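2-(3-amino-3-carboxypropyl)histidine synthase (Pyrococcus horikoshii, PDB 3LZD) catalyses the first step of diphthamide biosynthesis, transferring the 3-amino-3-carboxypropyl group of S-adenosylmethionine to a histidine of elongation factor 2 with the aid of a [4Fe-4S] cluster. Local coordinates at residues 48-53 with 109-114; 44-49 with 71-76; 101-106 with 121-126. One frame throughout, in Å; residues are numbered along the deposited sequence.

Overall arrangement
Three contacts lie in the part of the chain built on the sheet of strands 83-87, 57-61, 109-114, 126-130 and 373-375, on one side of the chain's centre. Contacts 1 and 2 share helix 43-52: contact 1 lays it on strand 109-114, contact 2 sets it beside helix 67-78, and their centres are about 8 Å apart. Ile111 CD1 joins them, lying 3.8 Å from Ile46 CG2. Contact 1 is buried and purely apolar between side chains; contact 2 is apolar too, but only partly buried, with an exposed serine beside its phenylalanine. Contact 3 works on another helix, 99-104, and the loop entering strand 126-130; half of its touching residues are exposed, and a lysine and a glutamate take part.

Contact 1 of 3, residues 48-53 with 109-114; sequences KELKRI and ALIHLG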
ATOM      1  N   LYS A  48     -18.385  15.285 -20.680  1.00 44.20           N
ATOM      2  CA  LYS A  48     -19.325  14.706 -21.643  1.00 48.81           C
ATOM      3  C   LYS A  48     -19.481  13.203 -21.466  1.00 47.18           C
ATOM      4  O   LYS A  48     -20.603  12.700 -21.352  1.00 50.00           O
ATOM      5  CB  LYS A  48     -18.891  14.998 -23.084  1.00 40.63           C
ATOM      6  N   GLU A  49     -18.366  12.481 -21.450  1.00 44.02           N
ATOM      7  CA  GLU A  49     -18.423  11.037 -21.273  1.00 47.97           C
ATOM      8  C   GLU A  49     -18.979  10.653 -19.906  1.00 47.17           C
ATOM      9  O   GLU A  49     -19.554   9.581 -19.750  1.00 54.02           O
ATOM     10  CB  GLU A  49     -17.037  10.420 -21.452  1.00 52.66           C
ATOM     11  CG  GLU A  49     -16.519  10.536 -22.875  1.00 61.44           C
ATOM     12  CD  GLU A  49     -17.491   9.956 -23.886  1.00 64.06           C
ATOM     13  OE1 GLU A  49     -17.755   8.734 -23.826  1.00 65.55           O
ATOM     14  OE2 GLU A  49     -17.994  10.724 -24.730  1.00 64.91           O
ATOM     15  N   LEU A  50     -18.803  11.518 -18.913  1.00 45.71           N
ATOM     16  CA  LEU A  50     -19.320  11.227 -17.578  1.00 46.67           C
ATOM     17  C   LEU A  50     -20.834  11.505 -17.501  1.00 48.82           C
ATOM     18  O   LEU A  50     -21.579  10.705 -16.928  1.00 41.76           O
ATOM     19  CB  LEU A  50     -18.564  12.034 -16.517  1.00 37.49           C
ATOM     20  CG  LEU A  50     -17.140  11.574 -16.141  1.00 38.87           C
ATOM     21  CD1 LEU A  50     -16.555  12.498 -15.085  1.00 34.27           C
ATOM     22  CD2 LEU A  50     -17.172  10.150 -15.598  1.00 34.25           C
ATOM     23  N   LYS A  51     -21.281  12.622 -18.084  1.00 49.90           N
ATOM     24  CA  LYS A  51     -22.705  12.979 -18.086  1.00 50.30           C
ATOM     25  C   LYS A  51     -23.471  11.929 -18.876  1.00 48.58           C
ATOM     26  O   LYS A  51     -24.619  11.610 -18.560  1.00 53.57           O
ATOM     27  CB  LYS A  51     -22.943  14.345 -18.741  1.00 49.89           C
ATOM     28  CG  LYS A  51     -22.442  15.561 -17.967  1.00 47.99           C
ATOM     29  CD  LYS A  51     -23.269  15.840 -16.713  1.00 47.09           C
ATOM     30  CE  LYS A  51     -23.024  17.261 -16.213  1.00 47.02           C
ATOM     31  NZ  LYS A  51     -23.674  17.551 -14.892  1.00 49.71           N
ATOM     32  N   ARG A  52     -22.815  11.390 -19.899  1.00 48.67           N
ATOM     33  CA  ARG A  52     -23.403  10.375 -20.762  1.00 48.11           C
ATOM     34  C   ARG A  52     -23.703   9.069 -20.032  1.00 52.23           C
ATOM     35  O   ARG A  52     -24.677   8.391 -20.352  1.00 44.98           O
ATOM     36  CB  ARG A  52     -22.480  10.096 -21.950  1.00 57.68           C
ATOM     37  CG  ARG A  52     -23.067   9.160 -23.002  1.00 63.07           C
ATOM     38  CD  ARG A  52     -22.107   8.982 -24.181  1.00 70.33           C
ATOM     39  NE  ARG A  52     -20.848   8.376 -23.759  1.00 78.04           N
ATOM     40  CZ  ARG A  52     -20.740   7.148 -23.259  1.00 82.89           C
ATOM     41  NH1 ARG A  52     -19.552   6.677 -22.890  1.00 81.89           N
ATOM     42  NH2 ARG A  52     -21.821   6.386 -23.135  1.00 79.08           N
ATOM     43  N   ILE A  53     -22.883   8.690 -19.059  1.00 50.06           N
ATOM     44  CA  ILE A  53     -23.182   7.451 -18.350  1.00 48.21           C
ATOM     45  C   ILE A  53     -23.851   7.727 -17.014  1.00 44.01           C
ATOM     46  O   ILE A  53     -24.037   6.816 -16.210  1.00 43.72           O
ATOM     47  CB  ILE A  53     -21.923   6.587 -18.129  1.00 52.63           C
ATOM     48  CG1 ILE A  53     -20.876   7.373 -17.333  1.00 54.90           C
ATOM     49  CG2 ILE A  53     -21.370   6.132 -19.479  1.00 52.22           C
ATOM     50  CD1 ILE A  53     -19.590   6.599 -17.086  1.00 50.53           C
ATOM     51  N   ALA A 109     -17.582   5.693 -11.194  1.00 38.82           N
ATOM     52  CA  ALA A 109     -16.624   5.730 -12.299  1.00 42.03           C
ATOM     53  C   ALA A 109     -15.229   6.105 -11.818  1.00 40.47           C
ATOM     54  O   ALA A 109     -15.051   6.669 -10.732  1.00 38.24           O
ATOM     55  CB  ALA A 109     -17.095   6.712 -13.382  1.00 42.47           C
ATOM     56  N   LEU A 110     -14.244   5.787 -12.648  1.00 39.36           N
ATOM     57  CA  LEU A 110     -12.845   6.048 -12.335  1.00 35.60           C
ATOM     58  C   LEU A 110     -12.186   6.836 -13.476  1.00 32.65           C
ATOM     59  O   LEU A 110     -12.422   6.553 -14.652  1.00 27.63           O
ATOM     60  CB  LEU A 110     -12.124   4.702 -12.184  1.00 34.86           C
ATOM     61  CG  LEU A 110     -10.828   4.475 -11.385  1.00 43.69           C
ATOM     62  CD1 LEU A 110      -9.899   3.620 -12.230  1.00 38.25           C
ATOM     63  CD2 LEU A 110     -10.160   5.774 -10.975  1.00 35.57           C
ATOM     64  N   ILE A 111     -11.384   7.836 -13.138  1.00 29.71           N
ATOM     65  CA  ILE A 111     -10.656   8.569 -14.164  1.00 32.47           C
ATOM     66  C   ILE A 111      -9.197   8.201 -13.912  1.00 31.00           C
ATOM     67  O   ILE A 111      -8.684   8.396 -12.816  1.00 28.02           O
ATOM     68  CB  ILE A 111     -10.824  10.097 -14.042  1.00 34.20           C
ATOM     69  CG1 ILE A 111     -12.287  10.477 -14.263  1.00 34.03           C
ATOM     70  CG2 ILE A 111      -9.968  10.801 -15.110  1.00 35.06           C
ATOM     71  CD1 ILE A 111     -12.538  11.983 -14.196  1.00 34.38           C
ATOM     72  N   HIS A 112      -8.541   7.641 -14.923  1.00 29.68           N
ATOM     73  CA  HIS A 112      -7.147   7.225 -14.784  1.00 33.50           C
ATOM     74  C   HIS A 112      -6.259   8.163 -15.601  1.00 34.01           C
ATOM     75  O   HIS A 112      -6.186   8.051 -16.827  1.00 34.17           O
ATOM     76  CB  HIS A 112      -6.992   5.788 -15.276  1.00 27.53           C
ATOM     77  CG  HIS A 112      -5.611   5.241 -15.099  1.00 31.08           C
ATOM     78  ND1 HIS A 112      -5.228   4.541 -13.976  1.00 36.15           N
ATOM     79  CD2 HIS A 112      -4.512   5.326 -15.884  1.00 33.46           C
ATOM     80  CE1 HIS A 112      -3.951   4.217 -14.077  1.00 43.83           C
ATOM     81  NE2 HIS A 112      -3.492   4.683 -15.226  1.00 34.73           N
ATOM     82  N   LEU A 113      -5.584   9.089 -14.932  1.00 28.68           N
ATOM     83  CA  LEU A 113      -4.749  10.042 -15.664  1.00 28.70           C
ATOM     84  C   LEU A 113      -3.350   9.548 -15.975  1.00 31.22           C
ATOM     85  O   LEU A 113      -2.777   8.757 -15.220  1.00 32.44           O
ATOM     86  CB  LEU A 113      -4.610  11.346 -14.879  1.00 31.77           C
ATOM     87  CG  LEU A 113      -5.882  12.119 -14.525  1.00 29.75           C
ATOM     88  CD1 LEU A 113      -5.483  13.372 -13.749  1.00 29.52           C
ATOM     89  CD2 LEU A 113      -6.640  12.495 -15.792  1.00 35.61           C
ATOM     90  N   GLY A 114      -2.816  10.020 -17.098  1.00 35.50           N
ATOM     91  CA  GLY A 114      -1.448   9.711 -17.477  1.00 36.01           C
ATOM     92  C   GLY A 114      -1.093   8.440 -18.209  1.00 33.64           C
ATOM     93  O   GLY A 114       0.031   8.317 -18.692  1.00 40.42           O
TER
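Leu50 meets strand 109-114 with both of its methyl groups, because its CG stands anti to the carbonyl carbon (chi1 -75°) and its second torsion is extended. Ile111 answers with its longer branch: CG1 lies beside the backbone N, chi1 -64°, and carries CD1 back to the helix although the CB itself is not aimed there. CD1 of Leu50 touches CD1 of Ile111 at 4.1 Å, the two side chains crossing at about a right angle. The other branch of the leucine, CD2, sits 4.1 Å from CB of Ala109, two residues earlier on the same face of the strand. One forked side chain thus spans an i, i+2 pair, while Leu110 between them turns to the other face of the sheet. Farther along the chain Ile53 makes a looser approach, its CD1 4.5 Å from CB of Ala109.

This is helix-on-sheet packing in an alpha/beta layer. Strand 109-114 runs parallel between strands 57-61 and 126-130, and helix 43-52 packs on one face of the sheet, where Leu50 also touches Ile127. The CA atoms of Leu50 and Ala109 are 8.1 Å apart, a separation that leaves room for a layer of side chains and no backbone bonding. Val58, Ile127 and Leu77 of helix 67-78 complete the apolar surroundings of Leu50 and its partners.

Glu49 and Arg52 pair with each other outside the apolar contact. Arg52 grips Glu49 side-on with NE and NH1, both ending on OE1; the NH1 bond to OE1 is 2.9 Å, with an N-H...O angle of 151°. That oxygen lies nearly in the guanidinium plane, whereas both nitrogens reach it from the same face of the carboxylate, and two bonds to one atom restrain the turn of the arginine head.

Contact 2 of 3, residues 44-49 with 71-76; sequences SEILKE and EELAGF
Ile46 with Leu73 and Leu47 with Phe76 make the apolar part of the contact. On the buried side CD1 of Ile46 meets CD2 of Leu73 at 4.2 Å, and the two chains cross at a slant. Leu73 does not start out aimed at helix 43-52; its CG stands anti to the backbone N (chi1 170°), and the second torsion of 58° then swings CD2 across. Nearer the surface CD2 of Leu47 lies 4.1 Å from CZ of Phe76, while CB of the same leucine comes to 4.2 Å from CE2. Both leucine atoms approach the ring obliquely, with the two side chains roughly perpendicular.

Polar atoms enter only through Ser44. Its backbone N is 4.2 Å from CE2 of Phe76, and its OG is 4.3 Å from CZ; both are van der Waals approaches, so the exposed serine borders the ring without a directed bond to it. Ser44 and Leu47, about one helical turn apart, therefore both approach the CE2 and CZ atoms of Phe76.

The segment axes approach to 11.1 Å at a crossing angle of -52°, a spacing that side-chain ends bridge while the backbones stay apart. Phe76 makes up the largest share of the buried area. Each helix keeps its own backbone hydrogen bonds.

Both helices lie on the same face of the five-stranded sheet: Ile46 also rests on Ile111 and Val129, and Leu73 on Leu113. From helix 67-78, Ala74 also packs on Val84 and Leu86 of strand 83-87, and Glu71 forms a salt bridge to Arg298 of the second subunit.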
ATOM      1  N   SER A  44     -13.718  19.089 -20.899  1.00 43.54           N
ATOM      2  CA  SER A  44     -15.051  18.959 -21.475  1.00 43.66           C
ATOM      3  C   SER A  44     -15.337  17.601 -22.097  1.00 39.98           C
ATOM      4  O   SER A  44     -16.446  17.093 -21.982  1.00 45.91           O
ATOM      5  CB  SER A  44     -15.295  20.075 -22.491  1.00 48.83           C
ATOM      6  OG  SER A  44     -15.530  21.295 -21.803  1.00 53.75           O
ATOM      7  N   GLU A  45     -14.360  16.995 -22.758  1.00 43.63           N
ATOM      8  CA  GLU A  45     -14.610  15.672 -23.319  1.00 45.92           C
ATOM      9  C   GLU A  45     -14.857  14.701 -22.159  1.00 41.22           C
ATOM     10  O   GLU A  45     -15.628  13.755 -22.275  1.00 40.26           O
ATOM     11  CB  GLU A  45     -13.414  15.164 -24.121  1.00 48.10           C
ATOM     12  CG  GLU A  45     -13.201  15.802 -25.466  1.00 63.55           C
ATOM     13  CD  GLU A  45     -12.092  15.104 -26.239  1.00 70.41           C
ATOM     14  OE1 GLU A  45     -12.131  13.856 -26.323  1.00 74.13           O
ATOM     15  OE2 GLU A  45     -11.189  15.791 -26.761  1.00 72.86           O
ATOM     16  N   ILE A  46     -14.181  14.932 -21.040  1.00 41.64           N
ATOM     17  CA  ILE A  46     -14.328  14.056 -19.887  1.00 38.96           C
ATOM     18  C   ILE A  46     -15.698  14.227 -19.234  1.00 36.21           C
ATOM     19  O   ILE A  46     -16.346  13.240 -18.890  1.00 36.99           O
ATOM     20  CB  ILE A  46     -13.184  14.299 -18.863  1.00 36.62           C
ATOM     21  CG1 ILE A  46     -11.847  13.819 -19.462  1.00 35.14           C
ATOM     22  CG2 ILE A  46     -13.463  13.549 -17.562  1.00 37.01           C
ATOM     23  CD1 ILE A  46     -10.601  14.341 -18.713  1.00 29.31           C
ATOM     24  N   LEU A  47     -16.139  15.471 -19.069  1.00 42.88           N
ATOM     25  CA  LEU A  47     -17.449  15.740 -18.481  1.00 41.93           C
ATOM     26  C   LEU A  47     -18.498  15.068 -19.368  1.00 45.82           C
ATOM     27  O   LEU A  47     -19.366  14.345 -18.873  1.00 43.38           O
ATOM     28  CB  LEU A  47     -17.706  17.251 -18.411  1.00 41.61           C
ATOM     29  CG  LEU A  47     -19.049  17.759 -17.853  1.00 38.07           C
ATOM     30  CD1 LEU A  47     -19.239  17.305 -16.420  1.00 39.87           C
ATOM     31  CD2 LEU A  47     -19.074  19.278 -17.911  1.00 38.54           C
ATOM     32  N   LYS A  48     -18.385  15.285 -20.680  1.00 44.20           N
ATOM     33  CA  LYS A  48     -19.325  14.706 -21.643  1.00 48.81           C
ATOM     34  C   LYS A  48     -19.481  13.203 -21.466  1.00 47.18           C
ATOM     35  O   LYS A  48     -20.603  12.700 -21.352  1.00 50.00           O
ATOM     36  CB  LYS A  48     -18.891  14.998 -23.084  1.00 40.63           C
ATOM     37  N   GLU A  49     -18.366  12.481 -21.450  1.00 44.02           N
ATOM     38  CA  GLU A  49     -18.423  11.037 -21.273  1.00 47.97           C
ATOM     39  C   GLU A  49     -18.979  10.653 -19.906  1.00 47.17           C
ATOM     40  O   GLU A  49     -19.554   9.581 -19.750  1.00 54.02           O
ATOM     41  CB  GLU A  49     -17.037  10.420 -21.452  1.00 52.66           C
ATOM     42  CG  GLU A  49     -16.519  10.536 -22.875  1.00 61.44           C
ATOM     43  CD  GLU A  49     -17.491   9.956 -23.886  1.00 64.06           C
ATOM     44  OE1 GLU A  49     -17.755   8.734 -23.826  1.00 65.55           O
ATOM     45  OE2 GLU A  49     -17.994  10.724 -24.730  1.00 64.91           O
ATOM     46  N   GLU A  71      -6.196  17.654  -9.317  1.00 32.19           N
ATOM     47  CA  GLU A  71      -7.033  18.540  -8.496  1.00 41.05           C
ATOM     48  C   GLU A  71      -7.784  19.620  -9.294  1.00 41.83           C
ATOM     49  O   GLU A  71      -8.896  20.004  -8.918  1.00 45.27           O
ATOM     50  CB  GLU A  71      -6.198  19.191  -7.376  1.00 35.33           C
ATOM     51  CG  GLU A  71      -6.978  20.144  -6.429  1.00 36.22           C
ATOM     52  CD  GLU A  71      -8.355  19.604  -6.002  1.00 40.69           C
ATOM     53  OE1 GLU A  71      -8.481  18.386  -5.753  1.00 40.46           O
ATOM     54  OE2 GLU A  71      -9.314  20.400  -5.900  1.00 37.15           O
ATOM     55  N   GLU A  72      -7.192  20.106 -10.385  1.00 38.16           N
ATOM     56  CA  GLU A  72      -7.846  21.118 -11.219  1.00 37.29           C
ATOM     57  C   GLU A  72      -9.020  20.459 -11.954  1.00 38.61           C
ATOM     58  O   GLU A  72     -10.093  21.051 -12.111  1.00 34.84           O
ATOM     59  CB  GLU A  72      -6.864  21.696 -12.245  1.00 40.56           C
ATOM     60  N   LEU A  73      -8.807  19.230 -12.411  1.00 33.05           N
ATOM     61  CA  LEU A  73      -9.854  18.504 -13.103  1.00 35.74           C
ATOM     62  C   LEU A  73     -11.015  18.243 -12.138  1.00 36.43           C
ATOM     63  O   LEU A  73     -12.178  18.349 -12.525  1.00 35.28           O
ATOM     64  CB  LEU A  73      -9.318  17.184 -13.644  1.00 31.98           C
ATOM     65  CG  LEU A  73     -10.368  16.220 -14.192  1.00 38.15           C
ATOM     66  CD1 LEU A  73     -11.164  16.882 -15.320  1.00 42.01           C
ATOM     67  CD2 LEU A  73      -9.677  14.964 -14.680  1.00 32.73           C
ATOM     68  N   ALA A  74     -10.684  17.901 -10.894  1.00 33.30           N
ATOM     69  CA  ALA A  74     -11.684  17.623  -9.860  1.00 37.60           C
ATOM     70  C   ALA A  74     -12.491  18.883  -9.586  1.00 35.17           C
ATOM     71  O   ALA A  74     -13.715  18.819  -9.487  1.00 34.19           O
ATOM     72  CB  ALA A  74     -11.012  17.138  -8.554  1.00 26.37           C
ATOM     73  N   GLY A  75     -11.803  20.017  -9.460  1.00 32.76           N
ATOM     74  CA  GLY A  75     -12.492  21.279  -9.210  1.00 34.51           C
ATOM     75  C   GLY A  75     -13.463  21.581 -10.339  1.00 38.96           C
ATOM     76  O   GLY A  75     -14.594  22.034 -10.112  1.00 40.83           O
ATOM     77  N   PHE A  76     -13.025  21.309 -11.568  1.00 37.17           N
ATOM     78  CA  PHE A  76     -13.851  21.536 -12.737  1.00 35.75           C
ATOM     79  C   PHE A  76     -15.086  20.628 -12.748  1.00 42.26           C
ATOM     80  O   PHE A  76     -16.205  21.080 -13.022  1.00 39.17           O
ATOM     81  CB  PHE A  76     -13.041  21.299 -14.015  1.00 35.19           C
ATOM     82  CG  PHE A  76     -13.878  21.302 -15.257  1.00 37.54           C
ATOM     83  CD1 PHE A  76     -14.447  22.490 -15.724  1.00 38.18           C
ATOM     84  CD2 PHE A  76     -14.164  20.110 -15.919  1.00 35.64           C
ATOM     85  CE1 PHE A  76     -15.293  22.487 -16.827  1.00 41.78           C
ATOM     86  CE2 PHE A  76     -15.012  20.097 -17.025  1.00 44.01           C
ATOM     87  CZ  PHE A  76     -15.578  21.289 -17.480  1.00 41.97           C
TER

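Contact 3 of 3, residues 101-106 with 121-126; sequences EAKLVG and PLEVPT
Helix 99-104 comes nearest the loop at Lys103 and Glu123, whose CA atoms are 7.0 Å apart, and soon afterwards it stops in a Schellman motif with Gly106, at positive phi, as the C-prime residue. The backbone turn is closed by Gly106 N to Lys103 O and by Cys107 N to Ala102 O.

Lys103 has the largest single share of the meeting, through its aliphatic stem. Its CG sits 4.0 Å from CG1 of Val124 and 3.9 Å from OE1 of Glu123. The first torsion, -118°, is away from the usual staggered values, and together with a bend at chi2 it lets the stem run past Val124 in the opposite sense and cross Glu123 at about a right angle. Glu123 has its CG beside the backbone N and extends from there, bringing OE1 alone against CG and CB of the lysine. Deeper in, CB of Ala102 touches CG2 of Val124 at 4.2 Å, the purely apolar and buried portion of the contact.

On the loop itself, Thr126 OG1 donates to Val124 O at 2.9 Å, tilted 34° from the carbonyl plane. This bond spans Pro125 just before strand 126-130. The backbone N of Glu123 is held by Asp99 at the start of the same helix, and Val124 also packs on Leu110 of strand 109-114, linking helix, loop and sheet.

Lys103 NZ stays 4.8 Å from Glu123 OE1, too far for a salt bridge. The opposite charges may still attract through space, but the observed touching is between the lysine methylenes and a carboxylate oxygen; between these two segments the side-chain contact is van der Waals, with electrostatics at most a weak, long-range addition.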
ATOM      1  N   GLU A 101     -10.915   0.090  -5.429  1.00 43.39           N
ATOM      2  CA  GLU A 101     -10.993   1.111  -4.392  1.00 43.46           C
ATOM      3  C   GLU A 101     -12.179   2.021  -4.671  1.00 42.09           C
ATOM      4  O   GLU A 101     -12.929   2.370  -3.759  1.00 40.85           O
ATOM      5  CB  GLU A 101      -9.712   1.947  -4.334  1.00 46.52           C
ATOM      6  CG  GLU A 101      -8.488   1.214  -3.782  1.00 53.75           C
ATOM      7  CD  GLU A 101      -7.830   0.278  -4.786  1.00 57.35           C
ATOM      8  OE1 GLU A 101      -6.761  -0.277  -4.456  1.00 60.70           O
ATOM      9  OE2 GLU A 101      -8.369   0.090  -5.898  1.00 55.38           O
ATOM     10  N   ALA A 102     -12.338   2.416  -5.931  1.00 37.32           N
ATOM     11  CA  ALA A 102     -13.447   3.272  -6.326  1.00 39.40           C
ATOM     12  C   ALA A 102     -14.746   2.602  -5.884  1.00 42.19           C
ATOM     13  O   ALA A 102     -15.607   3.235  -5.292  1.00 37.41           O
ATOM     14  CB  ALA A 102     -13.454   3.470  -7.855  1.00 38.85           C
ATOM     15  N   LYS A 103     -14.878   1.317  -6.190  1.00 44.22           N
ATOM     16  CA  LYS A 103     -16.069   0.566  -5.808  1.00 51.11           C
ATOM     17  C   LYS A 103     -16.291   0.646  -4.294  1.00 52.49           C
ATOM     18  O   LYS A 103     -17.410   0.875  -3.840  1.00 54.45           O
ATOM     19  CB  LYS A 103     -15.921  -0.899  -6.228  1.00 52.09           C
ATOM     20  CG  LYS A 103     -16.948  -1.371  -7.236  1.00 59.72           C
ATOM     21  CD  LYS A 103     -18.350  -1.303  -6.661  1.00 62.44           C
ATOM     22  CE  LYS A 103     -19.382  -1.854  -7.639  1.00 69.40           C
ATOM     23  NZ  LYS A 103     -19.175  -3.304  -7.951  1.00 71.50           N
ATOM     24  N   LEU A 104     -15.216   0.465  -3.527  1.00 49.32           N
ATOM     25  CA  LEU A 104     -15.267   0.501  -2.066  1.00 49.34           C
ATOM     26  C   LEU A 104     -15.752   1.795  -1.431  1.00 47.84           C
ATOM     27  O   LEU A 104     -16.234   1.780  -0.298  1.00 51.95           O
ATOM     28  CB  LEU A 104     -13.898   0.155  -1.484  1.00 50.54           C
ATOM     29  CG  LEU A 104     -13.518  -1.317  -1.599  1.00 58.67           C
ATOM     30  CD1 LEU A 104     -12.053  -1.517  -1.209  1.00 61.30           C
ATOM     31  CD2 LEU A 104     -14.443  -2.133  -0.701  1.00 61.40           C
ATOM     32  N   VAL A 105     -15.621   2.914  -2.132  1.00 43.17           N
ATOM     33  CA  VAL A 105     -16.071   4.173  -1.581  1.00 39.92           C
ATOM     34  C   VAL A 105     -17.261   4.711  -2.369  1.00 39.23           C
ATOM     35  O   VAL A 105     -17.590   5.896  -2.311  1.00 38.58           O
ATOM     36  CB  VAL A 105     -14.931   5.213  -1.546  1.00 45.27           C
ATOM     37  CG1 VAL A 105     -13.899   4.802  -0.513  1.00 45.88           C
ATOM     38  CG2 VAL A 105     -14.283   5.333  -2.932  1.00 40.08           C
ATOM     39  N   GLY A 106     -17.899   3.830  -3.121  1.00 40.04           N
ATOM     40  CA  GLY A 106     -19.078   4.233  -3.867  1.00 45.35           C
ATOM     41  C   GLY A 106     -18.961   5.173  -5.053  1.00 48.33           C
ATOM     42  O   GLY A 106     -19.861   5.980  -5.287  1.00 46.67           O
ATOM     43  N   PRO A 121      -9.867  -6.653 -16.402  1.00 41.37           N
ATOM     44  CA  PRO A 121     -11.282  -6.468 -16.060  1.00 39.05           C
ATOM     45  C   PRO A 121     -11.368  -5.224 -15.168  1.00 40.15           C
ATOM     46  O   PRO A 121     -10.478  -4.976 -14.355  1.00 46.03           O
ATOM     47  CB  PRO A 121     -11.626  -7.756 -15.314  1.00 39.39           C
ATOM     48  CG  PRO A 121     -10.292  -8.158 -14.694  1.00 43.92           C
ATOM     49  CD  PRO A 121      -9.320  -7.886 -15.812  1.00 37.58           C
ATOM     50  N   LEU A 122     -12.416  -4.429 -15.337  1.00 37.71           N
ATOM     51  CA  LEU A 122     -12.608  -3.214 -14.548  1.00 38.71           C
ATOM     52  C   LEU A 122     -13.977  -3.262 -13.851  1.00 40.82           C
ATOM     53  O   LEU A 122     -14.981  -3.596 -14.477  1.00 39.87           O
ATOM     54  CB  LEU A 122     -12.534  -1.989 -15.465  1.00 37.56           C
ATOM     55  CG  LEU A 122     -11.194  -1.812 -16.194  1.00 42.83           C
ATOM     56  CD1 LEU A 122     -11.363  -0.848 -17.351  1.00 38.40           C
ATOM     57  CD2 LEU A 122     -10.131  -1.322 -15.207  1.00 40.86           C
ATOM     58  N   GLU A 123     -14.012  -2.911 -12.567  1.00 42.76           N
ATOM     59  CA  GLU A 123     -15.246  -2.944 -11.791  1.00 39.82           C
ATOM     60  C   GLU A 123     -16.178  -1.756 -12.002  1.00 40.39           C
ATOM     61  O   GLU A 123     -17.363  -1.847 -11.717  1.00 44.78           O
ATOM     62  CB  GLU A 123     -14.909  -3.135 -10.312  1.00 41.85           C
ATOM     63  CG  GLU A 123     -14.625  -4.610  -9.990  1.00 53.58           C
ATOM     64  CD  GLU A 123     -13.977  -4.831  -8.637  1.00 65.85           C
ATOM     65  OE1 GLU A 123     -14.490  -4.312  -7.620  1.00 70.39           O
ATOM     66  OE2 GLU A 123     -12.952  -5.543  -8.590  1.00 69.77           O
ATOM     67  N   VAL A 124     -15.652  -0.651 -12.516  1.00 40.47           N
ATOM     68  CA  VAL A 124     -16.472   0.528 -12.799  1.00 40.51           C
ATOM     69  C   VAL A 124     -16.021   1.163 -14.111  1.00 43.49           C
ATOM     70  O   VAL A 124     -14.880   0.968 -14.545  1.00 42.87           O
ATOM     71  CB  VAL A 124     -16.354   1.603 -11.697  1.00 41.22           C
ATOM     72  CG1 VAL A 124     -16.860   1.048 -10.378  1.00 43.26           C
ATOM     73  CG2 VAL A 124     -14.905   2.076 -11.568  1.00 31.92           C
ATOM     74  N   PRO A 125     -16.912   1.917 -14.774  1.00 44.71           N
ATOM     75  CA  PRO A 125     -16.487   2.536 -16.027  1.00 43.79           C
ATOM     76  C   PRO A 125     -15.228   3.351 -15.750  1.00 42.74           C
ATOM     77  O   PRO A 125     -15.157   4.091 -14.771  1.00 40.42           O
ATOM     78  CB  PRO A 125     -17.679   3.413 -16.399  1.00 45.71           C
ATOM     79  CG  PRO A 125     -18.831   2.638 -15.867  1.00 41.26           C
ATOM     80  CD  PRO A 125     -18.322   2.233 -14.493  1.00 40.90           C
ATOM     81  N   THR A 126     -14.238   3.213 -16.614  1.00 43.22           N
ATOM     82  CA  THR A 126     -12.993   3.926 -16.425  1.00 37.75           C
ATOM     83  C   THR A 126     -12.587   4.734 -17.644  1.00 31.95           C
ATOM     84  O   THR A 126     -12.595   4.234 -18.772  1.00 36.02           O
ATOM     85  CB  THR A 126     -11.876   2.935 -16.084  1.00 38.11           C
ATOM     86  OG1 THR A 126     -12.274   2.164 -14.942  1.00 35.09           O
ATOM     87  CG2 THR A 126     -10.573   3.679 -15.777  1.00 35.03           C
TER